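Local coordinates for protein serine acetyltransferase 1, putative (PDB 7BW9) that probably transfers an acetyl group from acetyl-CoA to serine in cysteine biosynthesis, and is captured here with cysteine bound, at residues 32-40 against 150-161; 41-49 against 96-107. All coordinates share one frame; numbering follows the deposited sequence.

Interaction 1. Residues 32-40 against 150-161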
loop_
_atom_site.group_PDB
_atom_site.type_symbol
_atom_site.label_atom_id
_atom_site.label_comp_id
_atom_site.label_asym_id
_atom_site.label_seq_id
_atom_site.Cartn_x
_atom_site.Cartn_y
_atom_site.Cartn_z
ATOM N N LYS A 32 -10.699 4.836 -15.651
ATOM C CA LYS A 32 -9.945 4.473 -14.457
ATOM C C LYS A 32 -9.955 5.646 -13.487
ATOM O O LYS A 32 -9.527 6.748 -13.839
ATOM C CB LYS A 32 -8.514 4.078 -14.813
ATOM C CG LYS A 32 -8.352 2.603 -15.124
ATOM C CD LYS A 32 -6.983 2.106 -14.682
ATOM C CE LYS A 32 -6.979 0.590 -14.483
ATOM N NZ LYS A 32 -8.045 0.125 -13.526
ATOM N N LYS A 33 -10.427 5.406 -12.269
ATOM C CA LYS A 33 -10.470 6.422 -11.226
ATOM C C LYS A 33 -9.322 6.216 -10.243
ATOM O O LYS A 33 -8.946 5.080 -9.942
ATOM C CB LYS A 33 -11.801 6.375 -10.471
ATOM C CG LYS A 33 -12.982 6.969 -11.233
ATOM C CD LYS A 33 -14.104 5.943 -11.401
ATOM C CE LYS A 33 -15.116 6.006 -10.256
ATOM N NZ LYS A 33 -16.516 5.760 -10.724
ATOM N N SER A 34 -8.772 7.326 -9.744
ATOM C CA SER A 34 -7.763 7.285 -8.691
ATOM C C SER A 34 -7.829 8.567 -7.869
ATOM O O SER A 34 -8.582 8.642 -6.895
ATOM C CB SER A 34 -6.364 7.076 -9.281
ATOM O OG SER A 34 -6.145 7.895 -10.424
ATOM N N PHE A 35 -7.034 9.573 -8.231
ATOM C CA PHE A 35 -7.164 10.908 -7.661
ATOM C C PHE A 35 -6.878 11.911 -8.768
ATOM O O PHE A 35 -6.415 11.549 -9.852
ATOM C CB PHE A 35 -6.254 11.117 -6.441
ATOM C CG PHE A 35 -4.798 10.967 -6.736
ATOM C CD1 PHE A 35 -4.180 9.715 -6.651
ATOM C CD2 PHE A 35 -4.031 12.071 -7.072
ATOM C CE1 PHE A 35 -2.827 9.564 -6.905
ATOM C CE2 PHE A 35 -2.674 11.936 -7.347
ATOM C CZ PHE A 35 -2.069 10.680 -7.265
ATOM N N LEU A 36 -7.187 13.179 -8.506
ATOM C CA LEU A 36 -7.358 14.124 -9.608
ATOM C C LEU A 36 -6.100 14.216 -10.470
ATOM O O LEU A 36 -6.164 14.012 -11.686
ATOM C CB LEU A 36 -7.759 15.501 -9.083
ATOM C CG LEU A 36 -8.200 16.491 -10.169
ATOM C CD1 LEU A 36 -9.032 15.798 -11.254
ATOM C CD2 LEU A 36 -9.006 17.623 -9.554
ATOM N N GLU A 37 -4.936 14.473 -9.856
ATOM C CA GLU A 37 -3.732 14.692 -10.663
ATOM C C GLU A 37 -3.369 13.456 -11.479
ATOM O O GLU A 37 -2.967 13.578 -12.639
ATOM C CB GLU A 37 -2.561 15.117 -9.785
ATOM C CG GLU A 37 -2.777 16.425 -9.074
ATOM C CD GLU A 37 -3.339 16.216 -7.679
ATOM O OE1 GLU A 37 -4.257 15.377 -7.523
ATOM O OE2 GLU A 37 -2.845 16.871 -6.741
ATOM N N LEU A 38 -3.533 12.255 -10.910
ATOM C CA LEU A 38 -3.167 11.048 -11.655
ATOM C C LEU A 38 -4.118 10.807 -12.824
ATOM O O LEU A 38 -3.684 10.525 -13.953
ATOM C CB LEU A 38 -3.146 9.830 -10.730
ATOM C CG LEU A 38 -2.821 8.551 -11.510
ATOM C CD1 LEU A 38 -1.441 8.641 -12.193
ATOM C CD2 LEU A 38 -2.930 7.308 -10.633
ATOM N N GLU A 39 -5.426 10.892 -12.569
ATOM C CA GLU A 39 -6.390 10.725 -13.654
ATOM C C GLU A 39 -6.107 11.706 -14.785
ATOM O O GLU A 39 -6.088 11.326 -15.963
ATOM C CB GLU A 39 -7.819 10.903 -13.128
ATOM C CG GLU A 39 -8.272 9.833 -12.168
ATOM C CD GLU A 39 -9.368 10.321 -11.223
ATOM O OE1 GLU A 39 -10.061 11.309 -11.570
ATOM O OE2 GLU A 39 -9.535 9.717 -10.136
ATOM N N LEU A 40 -5.843 12.965 -14.441
ATOM C CA LEU A 40 -5.621 13.973 -15.475
ATOM C C LEU A 40 -4.320 13.735 -16.214
ATOM O O LEU A 40 -4.279 13.826 -17.449
ATOM C CB LEU A 40 -5.636 15.370 -14.863
ATOM C CG LEU A 40 -7.045 15.888 -14.550
ATOM C CD1 LEU A 40 -6.974 17.276 -13.926
ATOM C CD2 LEU A 40 -7.899 15.898 -15.818
ATOM N N TYR A 150 4.051 21.224 -1.802
ATOM C CA TYR A 150 3.004 20.575 -2.584
ATOM C C TYR A 150 3.556 19.401 -3.386
ATOM O O TYR A 150 2.875 18.387 -3.540
ATOM C CB TYR A 150 2.285 21.558 -3.512
ATOM C CG TYR A 150 1.452 20.795 -4.521
ATOM C CD1 TYR A 150 0.292 20.131 -4.135
ATOM C CD2 TYR A 150 1.884 20.645 -5.825
ATOM C CE1 TYR A 150 -0.445 19.397 -5.045
ATOM C CE2 TYR A 150 1.165 19.916 -6.737
ATOM C CZ TYR A 150 0.008 19.294 -6.353
ATOM O OH TYR A 150 -0.686 18.574 -7.295
ATOM N N SER A 151 4.785 19.515 -3.908
ATOM C CA SER A 151 5.377 18.379 -4.614
ATOM C C SER A 151 5.475 17.141 -3.714
ATOM O O SER A 151 5.355 16.011 -4.201
ATOM C CB SER A 151 6.748 18.763 -5.174
ATOM O OG SER A 151 7.667 19.063 -4.143
ATOM N N ARG A 152 5.652 17.340 -2.403
ATOM C CA ARG A 152 5.701 16.215 -1.471
ATOM C C ARG A 152 4.313 15.642 -1.233
ATOM O O ARG A 152 4.122 14.418 -1.259
ATOM C CB ARG A 152 6.331 16.647 -0.145
ATOM C CG ARG A 152 6.365 15.540 0.913
ATOM C CD ARG A 152 7.375 14.446 0.543
ATOM N NE ARG A 152 7.307 13.276 1.419
ATOM C CZ ARG A 152 7.997 13.139 2.550
ATOM N NH1 ARG A 152 8.806 14.107 2.963
ATOM N NH2 ARG A 152 7.868 12.043 3.281
ATOM N N GLU A 153 3.336 16.518 -0.974
ATOM C CA GLU A 153 1.941 16.102 -0.884
ATOM C C GLU A 153 1.532 15.299 -2.116
ATOM O O GLU A 153 0.914 14.232 -2.011
ATOM C CB GLU A 153 1.049 17.336 -0.718
ATOM C CG GLU A 153 -0.403 17.038 -0.378
ATOM C CD GLU A 153 -1.283 18.291 -0.437
ATOM O OE1 GLU A 153 -1.352 19.025 0.575
ATOM O OE2 GLU A 153 -1.883 18.554 -1.503
ATOM N N LEU A 154 1.884 15.801 -3.299
ATOM C CA LEU A 154 1.601 15.074 -4.534
ATOM C C LEU A 154 2.224 13.682 -4.518
ATOM O O LEU A 154 1.552 12.681 -4.805
ATOM C CB LEU A 154 2.107 15.884 -5.724
ATOM C CG LEU A 154 1.918 15.279 -7.099
ATOM C CD1 LEU A 154 0.434 14.989 -7.337
ATOM C CD2 LEU A 154 2.472 16.279 -8.137
ATOM N N MET A 155 3.509 13.587 -4.158
ATOM C CA MET A 155 4.129 12.268 -4.087
ATOM C C MET A 155 3.478 11.383 -3.026
ATOM O O MET A 155 3.393 10.161 -3.216
ATOM C CB MET A 155 5.630 12.388 -3.823
ATOM C CG MET A 155 6.430 12.904 -5.023
ATOM S SD MET A 155 5.920 12.212 -6.600
ATOM C CE MET A 155 6.361 10.487 -6.458
ATOM N N GLU A 156 3.017 11.960 -1.904
ATOM C CA GLU A 156 2.368 11.118 -0.897
ATOM C C GLU A 156 1.017 10.607 -1.387
ATOM O O GLU A 156 0.604 9.501 -1.014
ATOM C CB GLU A 156 2.202 11.862 0.432
ATOM C CG GLU A 156 3.525 12.076 1.202
ATOM C CD GLU A 156 4.304 10.784 1.482
ATOM O OE1 GLU A 156 3.673 9.711 1.649
ATOM O OE2 GLU A 156 5.554 10.848 1.565
ATOM N N ASN A 157 0.327 11.376 -2.234
ATOM C CA ASN A 157 -0.911 10.877 -2.841
ATOM C C ASN A 157 -0.658 9.599 -3.632
ATOM O O ASN A 157 -1.390 8.613 -3.493
ATOM C CB ASN A 157 -1.531 11.935 -3.765
ATOM C CG ASN A 157 -2.220 13.051 -3.007
ATOM O OD1 ASN A 157 -2.513 12.926 -1.821
ATOM N ND2 ASN A 157 -2.493 14.153 -3.703
ATOM N N ILE A 158 0.361 9.608 -4.497
ATOM C CA ILE A 158 0.618 8.441 -5.341
ATOM C C ILE A 158 1.204 7.301 -4.496
ATOM O O ILE A 158 0.943 6.121 -4.769
ATOM C CB ILE A 158 1.510 8.834 -6.546
ATOM C CG1 ILE A 158 1.520 7.737 -7.618
ATOM C CG2 ILE A 158 2.956 9.153 -6.132
ATOM C CD1 ILE A 158 0.159 7.331 -8.086
ATOM N N HIS A 159 1.980 7.642 -3.455
ATOM C CA HIS A 159 2.378 6.699 -2.400
ATOM C C HIS A 159 1.183 5.944 -1.832
ATOM O O HIS A 159 1.203 4.715 -1.703
ATOM C CB HIS A 159 3.074 7.473 -1.272
ATOM C CG HIS A 159 3.780 6.608 -0.267
ATOM N ND1 HIS A 159 4.151 7.076 0.978
ATOM C CD2 HIS A 159 4.206 5.321 -0.328
ATOM C CE1 HIS A 159 4.771 6.115 1.642
ATOM N NE2 HIS A 159 4.820 5.041 0.873
ATOM N N SER A 160 0.134 6.677 -1.454
ATOM C CA SER A 160 -1.018 6.044 -0.826
ATOM C C SER A 160 -1.696 5.048 -1.765
ATOM O O SER A 160 -2.246 4.041 -1.306
ATOM C CB SER A 160 -2.000 7.124 -0.363
ATOM O OG SER A 160 -3.315 6.620 -0.340
ATOM N N VAL A 161 -1.625 5.277 -3.074
ATOM C CA VAL A 161 -2.285 4.391 -4.030
ATOM C C VAL A 161 -1.383 3.251 -4.526
ATOM O O VAL A 161 -1.882 2.173 -4.871
ATOM C CB VAL A 161 -2.834 5.234 -5.203
ATOM C CG1 VAL A 161 -2.891 4.433 -6.475
ATOM C CG2 VAL A 161 -4.228 5.790 -4.848
#
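Phe35 holds its CG between the backbone N and the carbonyl carbon (chi1 61°), which turns its ring onto Asn157 of helix 150-161, while Glu37 bends at chi2 (94°) to bring its carboxylate to the Tyr150 hydroxyl. The Asn157 CB lies over one face of the Phe35 ring, 3.9 Å from the ring centroid, a CH-pi contact; the opposite face carries the Leu38 CB of its own segment. Leu154 CD1 and Val161 CG2 stand at the ring edge, and Ile158 CD1 touches Phe35 CE1 at 3.9 Å. That same Ile158 methyl also reaches Leu38 CD2, 4.0 Å away. Tyr150 OH donates to the anti lone pair of Glu37 OE2 at 2.8 Å, with carboxylate and phenol ring nearly coplanar. His71 adds a weak hydrogen bond to the same OE2, so two polar partners grip this buried carboxylate oxygen; Leu154 CD1 merely packs beside the stem, 3.9 Å from Glu37 CB. Arg125 of the second subunit forms a salt bridge with Glu153. Phe35 is the N-cap residue of helix 36-45, so the contact joins the start of that helix to the flank of the other; the axes of segments 36-40 and 150-161 approach to 10.6 Å and cross at -79°. Helix 58-79 packs on Tyr150, helix 128-144 on Leu154 and Ile158, and strand 165-166 of the left-handed beta-helix on Met155.

Interaction 2. Residues 41-49 against 96-107; sequences IQKILFPDF and FVTIRELVKQDI
Leu45 buries more surface here than any other residue, its CD2 resting on the Arg100 stem, 3.7 Å from Arg100 CB, the two side chains running antiparallel alongside each other. Beside it the Phe96 ring takes two methyls obliquely: Ile44 CG2 lies 3.5 Å from Phe96 CE1, and Leu45 CD2 touches the same ring carbon. Phe46 extends the apolar patch toward Ile107. Its ring presents an edge to Val103, with CE2 3.7 Å from Val103 CG1, and Phe46 CZ meets Ile107 CD1 at a tight 3.3 Å, the two side chains approaching head-on. Lys104 lays its aliphatic CG at the same ring's edge. At the polar border Arg100, stretched out straight as far as NE with its CG trans to the backbone N (chi1 -173°), delivers its guanidinium to the Leu45 carbonyl. Arg100 NE bonds Leu45 O at 2.7 Å with a fairly straight N-H (156°), close to the guanidinium plane, and Arg100 NH2 adds a weak bond to that oxygen at 3.1 Å. Asp19 forms salt bridges with both Arg100 and Lys104, and Ser15 accepts from Arg100 NH1. The arginine thus takes up a carbonyl where helix 36-45 ends and Phe46 leaves helical geometry; a positive charge there probably suits the helix dipole, though Asp19 partly balances it, and its several partners fix the guanidinium's rotation inside a largely apolar, buried contact.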
loop_
_atom_site.group_PDB
_atom_site.type_symbol
_atom_site.label_atom_id
_atom_site.label_comp_id
_atom_site.label_asym_id
_atom_site.label_seq_id
_atom_site.Cartn_x
_atom_site.Cartn_y
_atom_site.Cartn_z
ATOM N N ILE A 41 -3.237 13.442 -15.481
ATOM C CA ILE A 41 -1.958 13.214 -16.142
ATOM C C ILE A 41 -2.061 12.023 -17.074
ATOM O O ILE A 41 -1.543 12.048 -18.199
ATOM C CB ILE A 41 -0.838 13.058 -15.092
ATOM C CG1 ILE A 41 -0.552 14.425 -14.464
ATOM C CG2 ILE A 41 0.421 12.504 -15.704
ATOM C CD1 ILE A 41 0.103 14.351 -13.130
ATOM N N GLN A 42 -2.778 10.983 -16.647
ATOM C CA GLN A 42 -2.957 9.812 -17.499
ATOM C C GLN A 42 -3.640 10.181 -18.805
ATOM O O GLN A 42 -3.198 9.774 -19.887
ATOM C CB GLN A 42 -3.774 8.744 -16.768
ATOM C CG GLN A 42 -2.987 7.974 -15.690
ATOM C CD GLN A 42 -3.892 7.082 -14.858
ATOM O OE1 GLN A 42 -5.090 7.369 -14.685
ATOM N NE2 GLN A 42 -3.339 5.989 -14.357
ATOM N N LYS A 43 -4.749 10.938 -18.717
ATOM C CA LYS A 43 -5.474 11.357 -19.912
ATOM C C LYS A 43 -4.635 12.310 -20.756
ATOM O O LYS A 43 -4.698 12.273 -21.991
ATOM C CB LYS A 43 -6.800 12.024 -19.528
ATOM C CG LYS A 43 -7.746 11.140 -18.736
ATOM C CD LYS A 43 -9.077 11.840 -18.451
ATOM C CE LYS A 43 -10.008 10.936 -17.647
ATOM N NZ LYS A 43 -11.437 11.367 -17.713
ATOM N N ILE A 44 -3.851 13.178 -20.113
ATOM C CA ILE A 44 -3.011 14.096 -20.884
ATOM C C ILE A 44 -1.912 13.336 -21.625
ATOM O O ILE A 44 -1.637 13.607 -22.800
ATOM C CB ILE A 44 -2.415 15.185 -19.975
ATOM C CG1 ILE A 44 -3.509 16.143 -19.485
ATOM C CG2 ILE A 44 -1.338 15.948 -20.730
ATOM C CD1 ILE A 44 -3.135 16.917 -18.222
ATOM N N LEU A 45 -1.264 12.374 -20.965
ATOM C CA LEU A 45 -0.114 11.736 -21.608
ATOM C C LEU A 45 -0.510 10.634 -22.590
ATOM O O LEU A 45 0.218 10.385 -23.556
ATOM C CB LEU A 45 0.830 11.156 -20.560
ATOM C CG LEU A 45 1.445 12.123 -19.551
ATOM C CD1 LEU A 45 2.172 11.307 -18.515
ATOM C CD2 LEU A 45 2.382 13.090 -20.228
ATOM N N PHE A 46 -1.620 9.941 -22.366
ATOM C CA PHE A 46 -2.036 8.846 -23.241
ATOM C C PHE A 46 -3.543 8.839 -23.407
ATOM O O PHE A 46 -4.229 7.930 -22.928
ATOM C CB PHE A 46 -1.558 7.505 -22.692
ATOM C CG PHE A 46 -0.097 7.420 -22.556
ATOM C CD1 PHE A 46 0.693 7.186 -23.666
ATOM C CD2 PHE A 46 0.502 7.580 -21.313
ATOM C CE1 PHE A 46 2.064 7.101 -23.544
ATOM C CE2 PHE A 46 1.876 7.504 -21.184
ATOM C CZ PHE A 46 2.658 7.269 -22.307
ATOM N N PRO A 47 -4.093 9.833 -24.110
ATOM C CA PRO A 47 -5.552 9.854 -24.307
ATOM C C PRO A 47 -6.115 8.545 -24.830
ATOM O O PRO A 47 -7.198 8.130 -24.398
ATOM C CB PRO A 47 -5.756 11.008 -25.302
ATOM C CG PRO A 47 -4.361 11.391 -25.792
ATOM C CD PRO A 47 -3.443 11.030 -24.667
ATOM N N ASP A 48 -5.403 7.856 -25.718
ATOM C CA ASP A 48 -5.981 6.651 -26.308
ATOM C C ASP A 48 -6.342 5.595 -25.268
ATOM O O ASP A 48 -7.256 4.799 -25.510
ATOM C CB ASP A 48 -5.033 6.056 -27.344
ATOM C CG ASP A 48 -5.005 6.855 -28.640
ATOM O OD1 ASP A 48 -5.556 7.982 -28.677
ATOM O OD2 ASP A 48 -4.414 6.356 -29.622
ATOM N N PHE A 49 -5.689 5.587 -24.104
ATOM C CA PHE A 49 -5.947 4.539 -23.120
ATOM C C PHE A 49 -6.831 4.985 -21.969
ATOM O O PHE A 49 -7.275 4.135 -21.183
ATOM C CB PHE A 49 -4.613 3.983 -22.580
ATOM C CG PHE A 49 -3.752 3.391 -23.659
ATOM C CD1 PHE A 49 -3.878 2.059 -24.008
ATOM C CD2 PHE A 49 -2.873 4.186 -24.380
ATOM C CE1 PHE A 49 -3.108 1.523 -25.030
ATOM C CE2 PHE A 49 -2.108 3.657 -25.401
ATOM C CZ PHE A 49 -2.225 2.323 -25.726
ATOM N N PHE A 96 6.444 19.764 -20.479
ATOM C CA PHE A 96 5.428 18.718 -20.454
ATOM C C PHE A 96 5.648 17.669 -21.535
ATOM O O PHE A 96 5.442 16.476 -21.290
ATOM C CB PHE A 96 4.027 19.316 -20.564
ATOM C CG PHE A 96 3.055 18.665 -19.638
ATOM C CD1 PHE A 96 2.470 17.457 -19.980
ATOM C CD2 PHE A 96 2.775 19.220 -18.399
ATOM C CE1 PHE A 96 1.590 16.830 -19.112
ATOM C CE2 PHE A 96 1.896 18.605 -17.530
ATOM C CZ PHE A 96 1.304 17.402 -17.885
ATOM N N VAL A 97 6.053 18.074 -22.734
ATOM C CA VAL A 97 6.304 17.076 -23.768
ATOM C C VAL A 97 7.575 16.281 -23.446
ATOM O O VAL A 97 7.634 15.066 -23.658
ATOM C CB VAL A 97 6.350 17.753 -25.153
ATOM C CG1 VAL A 97 6.862 16.800 -26.225
ATOM C CG2 VAL A 97 4.948 18.266 -25.524
ATOM N N THR A 98 8.581 16.935 -22.869
ATOM C CA THR A 98 9.759 16.208 -22.390
ATOM C C THR A 98 9.369 15.106 -21.405
ATOM O O THR A 98 9.831 13.960 -21.514
ATOM C CB THR A 98 10.735 17.187 -21.742
ATOM O OG1 THR A 98 11.029 18.241 -22.668
ATOM C CG2 THR A 98 12.026 16.478 -21.313
ATOM N N ILE A 99 8.488 15.435 -20.454
ATOM C CA ILE A 99 8.004 14.449 -19.492
ATOM C C ILE A 99 7.327 13.295 -20.211
ATOM O O ILE A 99 7.556 12.122 -19.891
ATOM C CB ILE A 99 7.047 15.106 -18.478
ATOM C CG1 ILE A 99 7.783 16.122 -17.616
ATOM C CG2 ILE A 99 6.391 14.060 -17.588
ATOM C CD1 ILE A 99 6.840 16.876 -16.711
ATOM N N ARG A 100 6.477 13.613 -21.198
ATOM C CA ARG A 100 5.796 12.562 -21.946
ATOM C C ARG A 100 6.792 11.607 -22.606
ATOM O O ARG A 100 6.608 10.383 -22.569
ATOM C CB ARG A 100 4.860 13.171 -22.991
ATOM C CG ARG A 100 4.014 12.129 -23.684
ATOM C CD ARG A 100 2.984 12.722 -24.687
ATOM N NE ARG A 100 2.090 11.649 -25.079
ATOM C CZ ARG A 100 2.204 10.924 -26.186
ATOM N NH1 ARG A 100 3.148 11.186 -27.084
ATOM N NH2 ARG A 100 1.346 9.942 -26.399
ATOM N N GLU A 101 7.839 12.153 -23.238
ATOM C CA GLU A 101 8.829 11.311 -23.902
ATOM C C GLU A 101 9.564 10.435 -22.898
ATOM O O GLU A 101 9.903 9.284 -23.201
ATOM C CB GLU A 101 9.830 12.165 -24.688
ATOM C CG GLU A 101 9.214 13.004 -25.802
ATOM C CD GLU A 101 8.170 12.236 -26.612
ATOM O OE1 GLU A 101 8.547 11.269 -27.323
ATOM O OE2 GLU A 101 6.965 12.587 -26.524
ATOM N N LEU A 102 9.818 10.968 -21.695
ATOM C CA LEU A 102 10.454 10.183 -20.633
ATOM C C LEU A 102 9.549 9.051 -20.144
ATOM O O LEU A 102 10.010 7.916 -19.945
ATOM C CB LEU A 102 10.848 11.100 -19.469
ATOM C CG LEU A 102 12.087 11.990 -19.672
ATOM C CD1 LEU A 102 12.278 12.942 -18.499
ATOM C CD2 LEU A 102 13.354 11.166 -19.908
ATOM N N VAL A 103 8.258 9.336 -19.947
ATOM C CA VAL A 103 7.333 8.299 -19.502
ATOM C C VAL A 103 7.241 7.190 -20.544
ATOM O O VAL A 103 7.225 5.994 -20.206
ATOM C CB VAL A 103 5.958 8.923 -19.187
ATOM C CG1 VAL A 103 4.897 7.847 -19.037
ATOM C CG2 VAL A 103 6.055 9.787 -17.911
ATOM N N LYS A 104 7.227 7.564 -21.829
ATOM C CA LYS A 104 7.219 6.565 -22.898
ATOM C C LYS A 104 8.420 5.634 -22.792
ATOM O O LYS A 104 8.300 4.424 -23.016
ATOM C CB LYS A 104 7.215 7.247 -24.268
ATOM C CG LYS A 104 5.915 7.942 -24.642
ATOM C CD LYS A 104 6.127 8.791 -25.902
ATOM C CE LYS A 104 6.206 7.923 -27.144
ATOM N NZ LYS A 104 6.491 8.738 -28.362
ATOM N N GLN A 105 9.586 6.179 -22.452
ATOM C CA GLN A 105 10.755 5.322 -22.299
ATOM C C GLN A 105 10.671 4.463 -21.046
ATOM O O GLN A 105 11.116 3.313 -21.072
ATOM C CB GLN A 105 12.020 6.165 -22.319
ATOM C CG GLN A 105 12.172 6.916 -23.643
ATOM C CD GLN A 105 13.397 7.800 -23.647
ATOM O OE1 GLN A 105 14.196 7.773 -24.583
ATOM N NE2 GLN A 105 13.566 8.571 -22.585
ATOM N N ASP A 106 10.066 4.975 -19.959
ATOM C CA ASP A 106 9.795 4.110 -18.811
ATOM C C ASP A 106 8.904 2.934 -19.213
ATOM O O ASP A 106 9.133 1.793 -18.791
ATOM C CB ASP A 106 9.153 4.909 -17.667
ATOM C CG ASP A 106 10.074 6.010 -17.101
ATOM O OD1 ASP A 106 11.331 5.852 -17.094
ATOM O OD2 ASP A 106 9.530 7.048 -16.650
ATOM N N ILE A 107 7.892 3.195 -20.047
ATOM C CA ILE A 107 7.010 2.129 -20.525
ATOM C C ILE A 107 7.791 1.112 -21.343
ATOM O O ILE A 107 7.605 -0.104 -21.193
ATOM C CB ILE A 107 5.848 2.731 -21.335
ATOM C CG1 ILE A 107 4.870 3.443 -20.400
ATOM C CG2 ILE A 107 5.172 1.666 -22.202
ATOM C CD1 ILE A 107 4.150 4.575 -21.085
#

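In the fold
Interactions 1 and 2 use successive halves of helix 36-45, their centres about 16 Å apart: the helix start meets helix 148-162, and its end meets helix 96-113. Interaction 2 is nested along the chain inside the loop closed by interaction 1, so one short helix ties together two helices well separated in sequence, both crossings being fairly close to a right angle. Neither contact includes a residue of the cysteine pockets. Yet helix 96-113 runs directly into Asp114, Pro115 and Ala116, which line one pocket with Asp179 and His180. His159, on the helix of interaction 1, packs on Val182 of the second subunit, two residues after the pocket position His180.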